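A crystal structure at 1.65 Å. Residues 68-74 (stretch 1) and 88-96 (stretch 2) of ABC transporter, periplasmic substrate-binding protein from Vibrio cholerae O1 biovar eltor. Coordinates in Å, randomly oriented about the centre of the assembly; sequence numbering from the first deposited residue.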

# COMPACT_ATOMS: atom_id res chain seq x y z
N GLY A 68 14.95 -4.36 -0.74
CA GLY A 68 14.86 -5.24 0.40
C GLY A 68 15.04 -6.71 0.04
O GLY A 68 15.80 -7.35 0.77
N ILE A 69 14.32 -7.19 -0.96
CA ILE A 69 14.45 -8.56 -1.45
C ILE A 69 15.92 -8.80 -1.80
O ILE A 69 16.47 -9.82 -1.40
CB ILE A 69 13.56 -8.78 -2.62
CG1 ILE A 69 12.06 -8.73 -2.20
CG2 ILE A 69 13.91 -10.08 -3.29
CD1 ILE A 69 11.09 -8.53 -3.31
N SER A 70 16.53 -7.89 -2.54
CA SER A 70 17.93 -8.08 -2.95
C SER A 70 18.88 -8.17 -1.78
O SER A 70 19.77 -9.03 -1.76
CB SER A 70 18.35 -6.92 -3.83
OG SER A 70 19.72 -7.09 -4.24
N LEU A 71 18.71 -7.28 -0.80
CA LEU A 71 19.54 -7.29 0.38
C LEU A 71 19.44 -8.58 1.18
O LEU A 71 20.39 -9.03 1.76
CB LEU A 71 19.27 -6.04 1.23
CG LEU A 71 19.69 -4.69 0.64
CD1 LEU A 71 19.03 -3.49 1.48
CD2 LEU A 71 21.12 -4.55 0.71
N LEU A 72 18.24 -9.10 1.30
CA LEU A 72 18.03 -10.40 1.97
C LEU A 72 18.68 -11.54 1.18
O LEU A 72 19.33 -12.40 1.82
CB LEU A 72 16.55 -10.70 2.14
CG LEU A 72 16.20 -12.00 2.82
CD1 LEU A 72 16.63 -12.09 4.21
CD2 LEU A 72 14.67 -12.25 2.69
N LYS A 73 18.55 -11.50 -0.15
CA LYS A 73 19.12 -12.60 -1.01
C LYS A 73 20.63 -12.53 -1.03
O LYS A 73 21.30 -13.59 -1.10
CB LYS A 73 18.56 -12.62 -2.38
CG LYS A 73 17.14 -13.15 -2.49
CD LYS A 73 16.69 -13.19 -3.92
CE LYS A 73 15.23 -13.61 -4.00
NZ LYS A 73 14.86 -13.87 -5.42
N LYS A 74 21.21 -11.36 -0.78
CA LYS A 74 22.68 -11.21 -0.70
C LYS A 74 23.15 -11.49 0.71
O LYS A 74 24.34 -11.38 1.05
CB LYS A 74 23.10 -9.76 -1.10
CG LYS A 74 22.80 -9.45 -2.56
CD LYS A 74 23.04 -7.95 -2.97
CE LYS A 74 23.01 -7.83 -4.45
NZ LYS A 74 23.14 -6.41 -4.79
N GLU A 88 7.21 -14.38 -9.87
CA GLU A 88 7.75 -15.67 -10.22
C GLU A 88 9.24 -15.70 -10.02
O GLU A 88 9.75 -16.57 -9.32
CB GLU A 88 7.41 -15.97 -11.69
CG GLU A 88 5.98 -16.46 -11.92
CD GLU A 88 5.77 -17.88 -11.39
OE1 GLU A 88 6.76 -18.49 -10.92
OE2 GLU A 88 4.61 -18.37 -11.48
N SER A 89 9.93 -14.72 -10.60
CA SER A 89 11.41 -14.67 -10.59
C SER A 89 12.02 -14.40 -9.22
O SER A 89 13.21 -14.69 -8.97
CB SER A 89 11.91 -13.65 -11.67
OG SER A 89 12.80 -12.67 -11.14
N GLU A 90 11.22 -13.82 -8.32
CA GLU A 90 11.73 -13.45 -6.99
C GLU A 90 11.57 -14.60 -6.01
O GLU A 90 12.26 -14.68 -5.00
CB GLU A 90 10.94 -12.24 -6.45
CG GLU A 90 11.53 -10.89 -6.87
CD GLU A 90 10.55 -9.70 -6.82
OE1 GLU A 90 9.35 -9.89 -6.46
OE2 GLU A 90 10.98 -8.61 -7.19
N ALA A 91 10.61 -15.47 -6.30
CA ALA A 91 10.28 -16.61 -5.49
C ALA A 91 11.47 -17.50 -5.44
O ALA A 91 12.24 -17.58 -6.40
CB ALA A 91 9.09 -17.36 -6.07
N GLN A 92 11.79 -17.95 -4.26
CA GLN A 92 12.90 -18.91 -4.04
C GLN A 92 12.41 -19.99 -3.13
O GLN A 92 11.61 -19.79 -2.23
CB GLN A 92 14.10 -18.27 -3.33
CG GLN A 92 14.96 -17.38 -4.09
CD GLN A 92 16.18 -17.00 -3.21
OE1 GLN A 92 16.09 -16.92 -1.95
NE2 GLN A 92 17.31 -16.77 -3.87
N ASN A 93 12.85 -21.21 -3.39
CA ASN A 93 12.20 -22.33 -2.73
C ASN A 93 12.33 -22.30 -1.18
O ASN A 93 11.41 -22.72 -0.46
CB ASN A 93 12.72 -23.67 -3.32
CG ASN A 93 11.99 -24.08 -4.65
OD1 ASN A 93 12.45 -24.99 -5.38
ND2 ASN A 93 10.84 -23.45 -4.93
N THR A 94 13.45 -21.78 -0.67
CA THR A 94 13.73 -21.74 0.78
C THR A 94 13.39 -20.38 1.47
O THR A 94 13.67 -20.22 2.64
CB THR A 94 15.17 -22.02 1.09
OG1 THR A 94 16.04 -21.06 0.46
CG2 THR A 94 15.60 -23.46 0.58
N LEU A 95 12.94 -19.45 0.66
CA LEU A 95 12.43 -18.18 1.14
C LEU A 95 11.11 -18.45 1.74
O LEU A 95 10.28 -19.08 1.11
CB LEU A 95 12.27 -17.26 -0.05
CG LEU A 95 12.14 -15.78 0.28
CD1 LEU A 95 13.06 -15.37 1.38
CD2 LEU A 95 12.45 -15.00 -1.00
N HIS A 96 10.89 -18.03 2.95
CA HIS A 96 9.58 -18.05 3.53
C HIS A 96 8.98 -16.64 3.65
O HIS A 96 9.69 -15.65 3.90
CB HIS A 96 9.61 -18.69 4.85
CG HIS A 96 9.88 -20.17 4.73
ND1 HIS A 96 11.06 -20.75 5.15
CD2 HIS A 96 9.18 -21.13 4.08
CE1 HIS A 96 11.02 -22.04 4.86
NE2 HIS A 96 9.90 -22.30 4.20

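This is a small side-chain contact between one face of a helix and an irregular segment, held by a single lysine-to-backbone hydrogen bond, with one leucine pair and a few other packing contacts beside it. The two stretches together bury 292 Å². Their backbones stay well apart: the CA atoms of Ile69 and Glu90 are 7.9 Å from each other, and those of Lys73 and Leu95 are 9.0 Å. Side chains therefore have to bridge the gap.

The helix contributes Ile69, Leu72 and Lys73. All three point their CA-to-CB bonds toward the other stretch. The spacing is that of a helix face, since Ile69 and Lys73 lie one turn apart and are joined by the backbone bond from Lys73 N to Ile69 O, 3.0 Å. Ser70 and Leu71 fall outside this face and touch nothing across the contact.

Lys73 has the largest area covered by the other stretch, 90 Å². Its chi1 is m, and chi2, chi3 and chi4 are all t, so the chain is extended beyond its first bend. This reach brings NZ to 2.8 Å from Glu90 O, where it donates the hydrogen bond. The acceptor is a main-chain carbonyl. The carboxylate of Glu90 is not the partner; its oxygens are hydrogen-bonded to residues outside the two stretches. The carbonyl of the preceding residue is also near, with Lys73 NZ 4.0 Å from Ser89 O, but this is a contact and not a hydrogen bond.

The carbon chain of the lysine also packs. Lys73 CE lies 3.6 Å from Gln92 CD, and the same CE is 4.3 Å from Leu95 CD2. The long side chain thus touches several residues of the second stretch on its way to the carbonyl.

Leu72 and Leu95 form the apolar pair. Leu72 CD2 meets Leu95 CD1 at 3.7 Å, a normal van der Waals distance. Both residues are buried in the protein. Leu95 closes a type I beta turn that begins at Gln92, with Leu95 N bonded to Gln92 O at 3.2 Å. The CA-to-CB bonds of Gln92 and Leu95 point toward the helix, while the intervening Asn93 and Thr94 are out of its reach.

At the other end of the contact, Ile69 CD1 lies 3.7 Å from Glu90 CD. Here a methyl group rests against a carboxylate carbon, so the contact is one of packing. The CA-to-CB bond of Glu90 points sideways, and that of Ala91 points away.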